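Local coordinates for cellulosomal scaffoldin adaptor protein B (Acetivibrio cellulolyticus, PDB 4WI0), which carries a type II cohesin domain that binds the X-dockerin module of the primary scaffoldin, linking scaffoldins in cellulosome assembly, at the interface of chains A and B. Coordinates in Å, arbitrary orientation; residue numbers count along the deposited sequence, not the author numbering. Chains: chain A, Cellulosomal scaffoldin adaptor protein B; chain B, Cellulosomal scaffoldin.

Contact 1: the interface of chains A and B. Residues chain A 34-36, 92, 94, 146; chain B 116, 138-140, 143.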
loop_
_atom_site.group_PDB
_atom_site.type_symbol
_atom_site.label_atom_id
_atom_site.label_comp_id
_atom_site.label_asym_id
_atom_site.label_seq_id
_atom_site.Cartn_x
_atom_site.Cartn_y
_atom_site.Cartn_z
ATOM N N GLY A 34 -1.553 -6.974 -6.406
ATOM C CA GLY A 34 -1.952 -5.632 -6.788
ATOM C C GLY A 34 -0.850 -4.877 -7.479
ATOM O O GLY A 34 0.329 -5.208 -7.322
ATOM N N TYR A 35 -1.240 -3.871 -8.259
ATOM C CA TYR A 35 -0.288 -2.989 -8.934
ATOM C C TYR A 35 -0.632 -1.535 -8.639
ATOM O O TYR A 35 -1.766 -1.208 -8.300
ATOM C CB TYR A 35 -0.325 -3.216 -10.463
ATOM C CG TYR A 35 -1.543 -2.603 -11.092
ATOM C CD1 TYR A 35 -1.543 -1.278 -11.492
ATOM C CD2 TYR A 35 -2.716 -3.324 -11.224
ATOM C CE1 TYR A 35 -2.672 -0.689 -12.033
ATOM C CE2 TYR A 35 -3.853 -2.745 -11.763
ATOM C CZ TYR A 35 -3.827 -1.421 -12.161
ATOM O OH TYR A 35 -4.949 -0.827 -12.688
ATOM N N GLN A 36 0.371 -0.671 -8.779
ATOM C CA GLN A 36 0.171 0.765 -8.932
ATOM C C GLN A 36 1.176 1.198 -10.000
ATOM O O GLN A 36 2.351 0.804 -9.943
ATOM C CB GLN A 36 0.437 1.535 -7.627
ATOM C CG GLN A 36 0.238 3.040 -7.753
ATOM C CD GLN A 36 0.336 3.796 -6.438
ATOM O OE1 GLN A 36 0.760 3.253 -5.413
ATOM N NE2 GLN A 36 -0.033 5.068 -6.468
ATOM N N SER A 92 -4.258 2.231 -9.901
ATOM C CA SER A 92 -3.984 1.261 -8.896
ATOM C C SER A 92 -5.205 0.367 -8.725
ATOM O O SER A 92 -6.332 0.866 -8.695
ATOM C CB SER A 92 -3.655 1.967 -7.585
ATOM O OG SER A 92 -3.356 1.023 -6.585
ATOM N N SER A 94 -6.033 -3.534 -6.435
ATOM C CA SER A 94 -5.465 -4.557 -5.558
ATOM C C SER A 94 -6.521 -5.324 -4.780
ATOM O O SER A 94 -7.637 -4.855 -4.621
ATOM C CB SER A 94 -4.494 -3.936 -4.553
ATOM O OG SER A 94 -5.163 -3.111 -3.628
ATOM N N PHE A 146 2.791 -5.913 -5.733
ATOM C CA PHE A 146 2.698 -6.506 -4.393
ATOM C C PHE A 146 2.364 -7.989 -4.443
ATOM O O PHE A 146 1.751 -8.462 -5.402
ATOM C CB PHE A 146 1.656 -5.758 -3.540
ATOM C CG PHE A 146 2.046 -4.348 -3.250
ATOM C CD1 PHE A 146 1.886 -3.369 -4.217
ATOM C CD2 PHE A 146 2.631 -4.006 -2.041
ATOM C CE1 PHE A 146 2.281 -2.074 -3.984
ATOM C CE2 PHE A 146 3.038 -2.705 -1.802
ATOM C CZ PHE A 146 2.860 -1.740 -2.778
ATOM N N PHE B 116 -5.201 9.513 -1.353
ATOM C CA PHE B 116 -4.432 8.554 -2.134
ATOM C C PHE B 116 -3.600 9.231 -3.222
ATOM O O PHE B 116 -4.058 10.159 -3.881
ATOM C CB PHE B 116 -5.334 7.512 -2.784
ATOM C CG PHE B 116 -4.588 6.327 -3.336
ATOM C CD1 PHE B 116 -4.034 5.380 -2.480
ATOM C CD2 PHE B 116 -4.435 6.151 -4.710
ATOM C CE1 PHE B 116 -3.342 4.285 -2.981
ATOM C CE2 PHE B 116 -3.741 5.057 -5.211
ATOM C CZ PHE B 116 -3.195 4.124 -4.345
ATOM N N SER B 138 0.365 5.927 -0.714
ATOM C CA SER B 138 0.387 5.142 -1.945
ATOM C C SER B 138 -0.190 3.762 -1.661
ATOM O O SER B 138 -0.718 3.530 -0.575
ATOM C CB SER B 138 1.827 5.042 -2.471
ATOM O OG SER B 138 2.693 4.425 -1.535
ATOM N N LEU B 139 -0.092 2.852 -2.633
ATOM C CA LEU B 139 -0.636 1.497 -2.465
ATOM C C LEU B 139 0.036 0.731 -1.315
ATOM O O LEU B 139 -0.603 -0.112 -0.689
ATOM C CB LEU B 139 -0.521 0.692 -3.764
ATOM C CG LEU B 139 -1.191 -0.690 -3.785
ATOM C CD1 LEU B 139 -2.636 -0.622 -3.305
ATOM C CD2 LEU B 139 -1.123 -1.285 -5.179
ATOM N N GLU B 140 1.314 1.018 -1.044
ATOM C CA GLU B 140 2.002 0.401 0.101
ATOM C C GLU B 140 1.239 0.570 1.409
ATOM O O GLU B 140 1.098 -0.382 2.175
ATOM C CB GLU B 140 3.397 0.985 0.279
ATOM C CG GLU B 140 4.366 0.475 -0.747
ATOM C CD GLU B 140 5.711 1.123 -0.636
ATOM O OE1 GLU B 140 6.334 0.962 0.445
ATOM O OE2 GLU B 140 6.132 1.768 -1.633
ATOM N N MET B 143 -1.864 -1.599 1.347
ATOM C CA MET B 143 -1.545 -3.031 1.483
ATOM C C MET B 143 -1.124 -3.396 2.906
ATOM O O MET B 143 -1.339 -4.529 3.340
ATOM C CB MET B 143 -0.458 -3.471 0.495
ATOM C CG MET B 143 -0.859 -3.389 -0.973
ATOM S SD MET B 143 -2.266 -4.415 -1.434
ATOM C CE MET B 143 -1.548 -6.033 -1.220
#

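Contact 2: the interface of chains A and B. Residues chain A 77, 79, 94, 96; chain B 109, 113, 139, 142.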
loop_
_atom_site.group_PDB
_atom_site.type_symbol
_atom_site.label_atom_id
_atom_site.label_comp_id
_atom_site.label_asym_id
_atom_site.label_seq_id
_atom_site.Cartn_x
_atom_site.Cartn_y
_atom_site.Cartn_z
ATOM N N ILE A 77 -10.050 -3.417 -4.843
ATOM C CA ILE A 77 -10.326 -1.993 -4.838
ATOM C C ILE A 77 -9.482 -1.347 -5.920
ATOM O O ILE A 77 -8.401 -1.829 -6.223
ATOM C CB ILE A 77 -10.031 -1.338 -3.483
ATOM C CG1 ILE A 77 -8.589 -1.588 -3.059
ATOM C CG2 ILE A 77 -11.000 -1.865 -2.424
ATOM C CD1 ILE A 77 -8.191 -0.813 -1.828
ATOM N N GLN A 79 -8.305 2.522 -7.960
ATOM C CA GLN A 79 -8.166 3.957 -7.805
ATOM C C GLN A 79 -7.514 4.610 -9.016
ATOM O O GLN A 79 -6.712 3.989 -9.704
ATOM C CB GLN A 79 -7.351 4.247 -6.550
ATOM C CG GLN A 79 -8.047 3.751 -5.296
ATOM C CD GLN A 79 -7.454 4.330 -4.050
ATOM O OE1 GLN A 79 -8.008 5.263 -3.466
ATOM N NE2 GLN A 79 -6.323 3.783 -3.626
ATOM N N SER A 94 -6.033 -3.534 -6.435
ATOM C CA SER A 94 -5.465 -4.557 -5.558
ATOM C C SER A 94 -6.521 -5.324 -4.780
ATOM O O SER A 94 -7.637 -4.855 -4.621
ATOM C CB SER A 94 -4.494 -3.936 -4.553
ATOM O OG SER A 94 -5.163 -3.111 -3.628
ATOM N N THR A 96 -7.807 -6.953 -1.140
ATOM C CA THR A 96 -7.716 -6.545 0.264
ATOM C C THR A 96 -7.813 -7.715 1.256
ATOM O O THR A 96 -7.231 -7.659 2.357
ATOM C CB THR A 96 -8.805 -5.500 0.599
ATOM O OG1 THR A 96 -10.099 -6.051 0.332
ATOM C CG2 THR A 96 -8.602 -4.258 -0.239
ATOM N N ILE B 109 -9.402 1.493 5.288
ATOM C CA ILE B 109 -8.871 1.648 3.928
ATOM C C ILE B 109 -9.410 2.917 3.279
ATOM O O ILE B 109 -8.650 3.676 2.684
ATOM C CB ILE B 109 -9.189 0.430 3.027
ATOM C CG1 ILE B 109 -8.415 -0.796 3.534
ATOM C CG2 ILE B 109 -8.842 0.739 1.566
ATOM C CD1 ILE B 109 -8.436 -2.007 2.623
ATOM N N CYS B 113 -7.581 6.342 1.625
ATOM C CA CYS B 113 -7.843 6.664 0.235
ATOM C C CYS B 113 -8.336 8.096 0.005
ATOM O O CYS B 113 -8.309 8.577 -1.120
ATOM C CB CYS B 113 -8.819 5.646 -0.360
ATOM S SG CYS B 113 -8.045 4.039 -0.657
ATOM N N LEU B 139 -0.092 2.852 -2.633
ATOM C CA LEU B 139 -0.636 1.497 -2.465
ATOM C C LEU B 139 0.036 0.731 -1.315
ATOM O O LEU B 139 -0.603 -0.112 -0.689
ATOM C CB LEU B 139 -0.521 0.692 -3.764
ATOM C CG LEU B 139 -1.191 -0.690 -3.785
ATOM C CD1 LEU B 139 -2.636 -0.622 -3.305
ATOM C CD2 LEU B 139 -1.123 -1.285 -5.179
ATOM N N VAL B 142 -1.963 1.211 1.805
ATOM C CA VAL B 142 -3.203 0.435 1.705
ATOM C C VAL B 142 -2.947 -1.068 1.927
ATOM O O VAL B 142 -3.723 -1.740 2.622
ATOM C CB VAL B 142 -3.901 0.686 0.340
ATOM C CG1 VAL B 142 -5.027 -0.314 0.086
ATOM C CG2 VAL B 142 -4.424 2.118 0.265
#

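Contact 1: the interface of chains A and B
B:Leu139 drives its side chain between A:Phe146 and the strands of A:Gln36, A:Ser92 and A:Ser94, and is a good example of how a dockerin helix is docked by its first residue. With CG anti to the backbone N (chi1 -173°), the isobutyl group points straight into the cohesin sheet and its two methyls divide the surface between them. CD2 of B:Leu139 goes deepest, to the backbone carbonyl of A:Tyr35, and also lies 3.7 Å from CE1 of A:Phe146. CD1 of B:Leu139 turns toward the hydroxyls, 3.6 Å from OG of A:Ser94. Within the cohesin, OG of A:Ser92 donates to the carbonyl O of A:Tyr35 at 3.2 Å, which gives its hydroxyl hydrogen a partner beside the leucine methyls.

At the base of the same leucine, the extended A:Gln36 side chain slides past in the opposite direction. Its amide OE1 accepts the backbone N-H of B:Leu139 N at 2.9 Å, a nearly straight bond (161° at H) with the donor tilted 32° from the carbonyl plane. This caps an N-H at the start of the helix. The amide end also meets the B:Phe116 ring tip to tip, the two planes turned little against each other.

A:Phe146 is also gripped by B:Met143 and B:Glu140. The bent B:Met143 chain lays CG over one face, offset toward the rim and 3.9 Å from the ring centroid, while CG of B:Glu140 meets the edge in plane, 3.4 Å from CZ of A:Phe146.

Packing is looser towards B:Phe116, whose CE2 stands 3.9 Å from CB of A:Ser92, and at B:Ser138, of which the cohesin hides little. B:Glu140 contributes its aliphatic portion, its carboxylate directed away from the ring, probably towards solvent.

In the fold, strands 32-40, 88-95 and 143-147 of the cohesin supply the flat surface, and helix 139-146 of the dockerin lays the face carrying B:Leu139, B:Glu140 and B:Met143 on it.

Contact 2: the interface of chains A and B
The dockerin module, built from two calcium-binding, EF-hand-like segments, brings both of its helices to the cohesin sheet here: helix 106-113 supplies B:Ile109 and B:Cys113, and helix 139-146 supplies B:Val142. Cohesin strand 76-80 faces them with A:Ile77 and A:Gln79, and A:Thr96 follows the end of strand 88-95.

Much of the contact is aliphatic, and A:Ile77 is its meeting point. Its CG1 branch sits between the backbone N and the carbonyl carbon (chi1 56°) and continues extended, which carries CD1 out toward the dockerin. That one methyl meets both helices. CD1 of A:Ile77 reaches CG1 of B:Val142 tip to tip at 3.7 Å. The same CD1 of A:Ile77 lies 3.8 Å from CG2 of B:Ile109, where the two isoleucine side chains cross at a slant.

B:Ile109 uses its two branches on different neighbours. While CG2 serves A:Ile77, the longer arm runs on to the A:Thr96 side chain, where CD1 of B:Ile109 touches the methyl CG2 of A:Thr96 at 3.6 Å. The threonine thus offers its methyl rather than its hydroxyl to the isoleucine.

A more polar encounter lies at the other end of strand 76-80. The extended A:Gln79 side chain brings its terminal amide against B:Cys113, with A:Gln79 OE1 3.1 Å from B:Cys113 SG in a weak hydrogen bond donated by the thiol. The amide carbon CD of A:Gln79 is close as well, 3.5 Å from SG of B:Cys113, so the sulfur packs against the amide as a whole and the contact is as much van der Waals as polar. The B:Cys113 thiol stands with SG anti to its carbonyl carbon (chi1 -73°), a setting that also brings B:Cys113 SG to 3.4 Å from the backbone O of B:Ile109 one helical turn earlier, again a weak bond. A:Ser94 lies on the adjacent strand 88-95, next to A:Ile77.

Contact 1 and contact 2 are adjoining parts of one cohesin-dockerin interface, the centres of their C-alpha atoms about 6 Å apart. A:Ser94 on strand 88-95 and B:Leu139 on helix 139-146 belong to both. Contact 1 adds strands 32-40 and 143-147 of the cohesin, whereas contact 2 adds strand 76-80 and brings in helix 106-113 of the dockerin. Together they spread the two dockerin helices across one sheet surface, which should help fix the orientation of the module as well as its attachment.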